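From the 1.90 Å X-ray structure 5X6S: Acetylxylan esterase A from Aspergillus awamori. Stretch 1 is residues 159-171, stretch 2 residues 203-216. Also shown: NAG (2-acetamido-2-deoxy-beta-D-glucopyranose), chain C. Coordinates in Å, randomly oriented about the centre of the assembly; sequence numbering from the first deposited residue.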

# COMPACT_ATOMS: atom_id res chain seq x y z
N GLY A 159 -11.63 18.48 -19.66
CA GLY A 159 -11.86 18.61 -21.10
C GLY A 159 -12.30 17.27 -21.67
O GLY A 159 -11.66 16.25 -21.40
N TRP A 160 -13.39 17.28 -22.43
CA TRP A 160 -13.85 16.06 -23.13
C TRP A 160 -12.97 15.86 -24.36
O TRP A 160 -12.80 16.77 -25.14
CB TRP A 160 -15.34 16.21 -23.55
CG TRP A 160 -15.95 14.91 -24.11
CD1 TRP A 160 -15.99 14.50 -25.44
CD2 TRP A 160 -16.63 13.88 -23.37
NE1 TRP A 160 -16.61 13.28 -25.55
CE2 TRP A 160 -17.03 12.88 -24.31
CE3 TRP A 160 -16.92 13.69 -22.02
CZ2 TRP A 160 -17.72 11.74 -23.92
CZ3 TRP A 160 -17.58 12.55 -21.64
CH2 TRP A 160 -17.98 11.58 -22.59
N ASN A 161 -12.39 14.67 -24.52
CA ASN A 161 -11.59 14.33 -25.72
C ASN A 161 -12.43 13.45 -26.66
O ASN A 161 -12.55 12.27 -26.45
CB ASN A 161 -10.30 13.62 -25.31
CG ASN A 161 -9.33 13.38 -26.46
OD1 ASN A 161 -9.66 12.76 -27.48
ND2 ASN A 161 -8.09 13.85 -26.28
N SER A 162 -13.04 14.07 -27.67
CA SER A 162 -13.84 13.36 -28.70
C SER A 162 -13.10 12.27 -29.44
O SER A 162 -13.67 11.23 -29.73
CB SER A 162 -14.38 14.37 -29.71
OG SER A 162 -15.28 15.24 -29.06
N THR A 163 -11.83 12.49 -29.78
CA THR A 163 -11.09 11.46 -30.53
C THR A 163 -11.09 10.15 -29.72
O THR A 163 -11.24 9.04 -30.27
CB THR A 163 -9.64 11.89 -30.81
OG1 THR A 163 -9.62 13.27 -31.20
CG2 THR A 163 -9.08 11.09 -31.89
N CYS A 164 -10.83 10.29 -28.41
CA CYS A 164 -10.81 9.14 -27.51
C CYS A 164 -12.20 8.53 -27.42
O CYS A 164 -12.35 7.34 -27.67
CB CYS A 164 -10.29 9.54 -26.12
SG CYS A 164 -10.44 8.24 -24.91
N ALA A 165 -13.19 9.34 -27.07
CA ALA A 165 -14.57 8.85 -26.84
C ALA A 165 -15.13 8.11 -28.09
O ALA A 165 -15.80 7.08 -27.99
CB ALA A 165 -15.48 9.98 -26.44
N GLN A 166 -14.81 8.66 -29.27
CA GLN A 166 -15.25 8.02 -30.54
C GLN A 166 -14.56 6.71 -30.85
O GLN A 166 -14.98 5.98 -31.78
CB GLN A 166 -15.08 8.97 -31.73
CG GLN A 166 -16.02 10.14 -31.77
CD GLN A 166 -15.40 11.32 -32.50
OE1 GLN A 166 -14.38 11.18 -33.22
NE2 GLN A 166 -15.99 12.51 -32.31
N GLY A 167 -13.49 6.40 -30.13
CA GLY A 167 -12.76 5.16 -30.32
C GLY A 167 -11.67 5.28 -31.40
O GLY A 167 -11.22 4.26 -31.95
N ASP A 168 -11.27 6.54 -31.68
CA ASP A 168 -10.28 6.85 -32.72
C ASP A 168 -8.83 6.92 -32.24
O ASP A 168 -7.93 7.17 -33.04
CB ASP A 168 -10.68 8.13 -33.48
CG ASP A 168 -11.96 7.94 -34.28
OD1 ASP A 168 -12.12 6.83 -34.78
OD2 ASP A 168 -12.80 8.86 -34.37
N VAL A 169 -8.60 6.63 -30.94
CA VAL A 169 -7.25 6.55 -30.41
C VAL A 169 -6.86 5.07 -30.19
O VAL A 169 -7.32 4.40 -29.24
CB VAL A 169 -7.05 7.40 -29.11
CG1 VAL A 169 -5.60 7.36 -28.65
CG2 VAL A 169 -7.55 8.83 -29.27
N ILE A 170 -6.01 4.57 -31.08
CA ILE A 170 -5.61 3.17 -31.07
C ILE A 170 -4.10 3.10 -31.06
O ILE A 170 -3.41 3.67 -31.95
CB ILE A 170 -6.18 2.37 -32.30
CG1 ILE A 170 -7.71 2.46 -32.32
CG2 ILE A 170 -5.78 0.90 -32.23
CD1 ILE A 170 -8.34 2.37 -33.70
N THR A 171 -3.55 2.42 -30.06
CA THR A 171 -2.10 2.25 -29.99
C THR A 171 -1.76 0.92 -29.32
O THR A 171 -2.64 0.10 -29.12
CB THR A 171 -1.43 3.50 -29.39
OG1 THR A 171 0.00 3.47 -29.64
CG2 THR A 171 -1.71 3.60 -27.84
N THR A 203 -22.22 3.81 -27.73
CA THR A 203 -22.02 4.88 -28.68
C THR A 203 -21.75 6.22 -28.00
O THR A 203 -21.91 7.27 -28.60
CB THR A 203 -23.25 4.98 -29.64
OG1 THR A 203 -24.42 5.31 -28.89
CG2 THR A 203 -23.48 3.64 -30.34
N THR A 204 -21.36 6.18 -26.72
CA THR A 204 -20.84 7.35 -25.98
C THR A 204 -19.33 7.21 -25.83
O THR A 204 -18.56 8.06 -26.27
CB THR A 204 -21.48 7.45 -24.58
OG1 THR A 204 -22.89 7.65 -24.72
CG2 THR A 204 -20.89 8.60 -23.80
N LEU A 205 -18.92 6.11 -25.22
CA LEU A 205 -17.52 5.70 -25.17
C LEU A 205 -17.40 4.42 -25.97
O LEU A 205 -17.73 3.31 -25.50
CB LEU A 205 -17.01 5.49 -23.72
CG LEU A 205 -17.23 6.69 -22.77
CD1 LEU A 205 -16.67 6.40 -21.41
CD2 LEU A 205 -16.67 7.98 -23.37
N TYR A 206 -16.92 4.59 -27.21
CA TYR A 206 -16.92 3.51 -28.19
C TYR A 206 -16.11 2.32 -27.72
O TYR A 206 -15.09 2.46 -27.03
CB TYR A 206 -16.55 4.02 -29.61
CG TYR A 206 -17.74 4.65 -30.32
CD1 TYR A 206 -18.17 5.94 -30.00
CD2 TYR A 206 -18.46 3.93 -31.28
CE1 TYR A 206 -19.28 6.52 -30.62
CE2 TYR A 206 -19.57 4.48 -31.91
CZ TYR A 206 -19.98 5.78 -31.57
OH TYR A 206 -21.07 6.34 -32.17
N PRO A 207 -16.55 1.09 -28.10
CA PRO A 207 -15.99 -0.12 -27.53
C PRO A 207 -14.50 -0.35 -27.81
O PRO A 207 -13.89 -1.23 -27.18
CB PRO A 207 -16.84 -1.26 -28.17
CG PRO A 207 -17.68 -0.63 -29.19
CD PRO A 207 -17.68 0.85 -29.02
N GLN A 208 -13.93 0.37 -28.77
CA GLN A 208 -12.48 0.31 -29.00
C GLN A 208 -11.71 0.60 -27.67
O GLN A 208 -10.68 -0.05 -27.36
CB GLN A 208 -12.01 1.30 -30.10
CG GLN A 208 -10.51 1.14 -30.41
CD GLN A 208 -10.22 -0.20 -31.01
OE1 GLN A 208 -10.96 -0.64 -31.88
NE2 GLN A 208 -9.19 -0.85 -30.57
N ASN A 209 -12.27 1.55 -26.91
CA ASN A 209 -11.76 1.92 -25.61
C ASN A 209 -11.68 0.79 -24.64
O ASN A 209 -10.81 0.77 -23.78
CB ASN A 209 -12.58 3.07 -25.02
CG ASN A 209 -12.39 4.34 -25.79
OD1 ASN A 209 -11.26 4.84 -25.92
ND2 ASN A 209 -13.49 4.92 -26.24
N TYR A 210 -12.54 -0.22 -24.77
CA TYR A 210 -12.36 -1.40 -23.97
C TYR A 210 -11.05 -2.05 -24.30
O TYR A 210 -10.30 -2.47 -23.42
CB TYR A 210 -13.52 -2.41 -24.19
CG TYR A 210 -13.29 -3.79 -23.64
CD1 TYR A 210 -13.48 -4.08 -22.30
CD2 TYR A 210 -12.93 -4.85 -24.49
CE1 TYR A 210 -13.27 -5.34 -21.81
CE2 TYR A 210 -12.74 -6.12 -24.00
CZ TYR A 210 -12.90 -6.37 -22.67
OH TYR A 210 -12.71 -7.65 -22.16
N TYR A 211 -10.77 -2.18 -25.60
CA TYR A 211 -9.55 -2.91 -25.99
C TYR A 211 -8.31 -2.10 -25.64
O TYR A 211 -7.32 -2.66 -25.22
CB TYR A 211 -9.60 -3.28 -27.48
CG TYR A 211 -10.75 -4.26 -27.75
CD1 TYR A 211 -10.65 -5.59 -27.38
CD2 TYR A 211 -11.96 -3.80 -28.27
CE1 TYR A 211 -11.73 -6.47 -27.62
CE2 TYR A 211 -13.02 -4.66 -28.47
CZ TYR A 211 -12.90 -5.98 -28.13
OH TYR A 211 -13.98 -6.84 -28.31
N GLU A 212 -8.40 -0.79 -25.83
CA GLU A 212 -7.28 0.13 -25.47
C GLU A 212 -6.95 0.07 -23.98
O GLU A 212 -5.82 0.12 -23.60
CB GLU A 212 -7.60 1.54 -25.90
CG GLU A 212 -7.78 1.68 -27.41
CD GLU A 212 -6.64 0.98 -28.19
OE1 GLU A 212 -5.47 1.45 -28.13
OE2 GLU A 212 -6.93 -0.05 -28.83
N THR A 213 -7.96 -0.09 -23.16
CA THR A 213 -7.77 -0.22 -21.70
C THR A 213 -7.14 -1.55 -21.32
O THR A 213 -6.25 -1.61 -20.45
CB THR A 213 -9.11 -0.01 -20.94
OG1 THR A 213 -9.68 1.28 -21.28
CG2 THR A 213 -8.90 -0.11 -19.46
N CYS A 214 -7.60 -2.64 -21.94
CA CYS A 214 -7.04 -3.94 -21.66
C CYS A 214 -5.58 -4.01 -22.13
O CYS A 214 -4.75 -4.59 -21.45
CB CYS A 214 -7.89 -5.02 -22.33
SG CYS A 214 -9.51 -5.29 -21.49
N LYS A 215 -5.30 -3.41 -23.28
CA LYS A 215 -3.92 -3.21 -23.76
C LYS A 215 -3.09 -2.50 -22.71
O LYS A 215 -2.01 -3.00 -22.31
CB LYS A 215 -3.91 -2.37 -25.03
CG LYS A 215 -4.33 -3.10 -26.32
CD LYS A 215 -4.50 -2.08 -27.41
CE LYS A 215 -4.70 -2.67 -28.78
NZ LYS A 215 -4.84 -1.53 -29.75
N GLN A 216 -3.59 -1.35 -22.25
CA GLN A 216 -2.87 -0.54 -21.24
C GLN A 216 -2.45 -1.37 -20.04
O GLN A 216 -1.24 -1.44 -19.72
CB GLN A 216 -3.72 0.62 -20.79
CG GLN A 216 -3.07 1.45 -19.70
CD GLN A 216 -3.76 2.80 -19.55
OE1 GLN A 216 -4.90 2.87 -19.14
NE2 GLN A 216 -3.07 3.87 -19.94
C1 NAG C . -7.02 13.40 -27.12
C2 NAG C . -5.92 14.46 -27.29
C3 NAG C . -4.69 13.91 -28.01
C4 NAG C . -4.18 12.63 -27.35
C5 NAG C . -5.35 11.65 -27.13
C6 NAG C . -4.91 10.47 -26.29
C7 NAG C . -6.63 16.78 -27.64
C8 NAG C . -7.29 17.75 -28.57
N2 NAG C . -6.48 15.55 -28.06
O3 NAG C . -3.71 14.92 -28.03
O4 NAG C . -3.20 11.92 -28.09
O5 NAG C . -6.50 12.22 -26.52
O6 NAG C . -6.02 9.59 -26.17
O7 NAG C . -6.29 17.17 -26.52
O HOH W 1 -9.89 5.37 -28.61

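A short helix and the extended segment after it can be tied to a second helix mainly through backbone groups of the first, most of which make no backbone hydrogen bond within their own stretch, and acetylxylan esterase A offers a clear case. All four hydrogen bonds between the two stretches use main-chain atoms of the first. At the helix end, Y206 N donates to A165 O at 2.8 Å, almost perfectly in line at 178°, and N209 ND2 donates to C164 O at 3.0 Å. The latter carbonyl also receives G167 N (2.9 Å to C164 O), so one oxygen serves both the turn and its neighbour. Farther along, where the chain is extended, T171 is held at both of its polar backbone atoms: T171 N donates to E212 OE1 (2.9 Å), and K215 NZ donates to T171 O (2.8 Å). A water oxygen lies 2.8 Å from V169 O and 3.1 Å from N209 OD1, placed to link the stretches; with more acceptors in reach than protons, which bonds it makes at once stays open.

A salt bridge within stretch 2 accompanies this second site. K215 NZ forms it with E212 OE2 at 2.7 Å, one helical turn apart, while Q208 NE2 donates to the same E212 OE2 at 3.0 Å. The carboxylate is thus fixed from within its own helix as its OE1 engages T171.

Apolar packing is modest. L205 CD2 lies 3.9 Å from both W160 CH2 and A165 CB, and I170 CG1 rests 3.6 Å from Q208 CG, against the aliphatic part of that side chain.

G167 leaves room for Y206 and Q208. Its positive phi belongs to a Schellman motif, where a CB would also be jammed against the preceding carbonyl, and a CB modelled there would lie 3.0 Å from Y206 CB and 3.3 Å from Q208 CB. At the other end of the short helix, N161 OD1 caps C164 N at 2.9 Å, while N161 ND2 carries the glycan through its 1.4 Å bond to NAG C1.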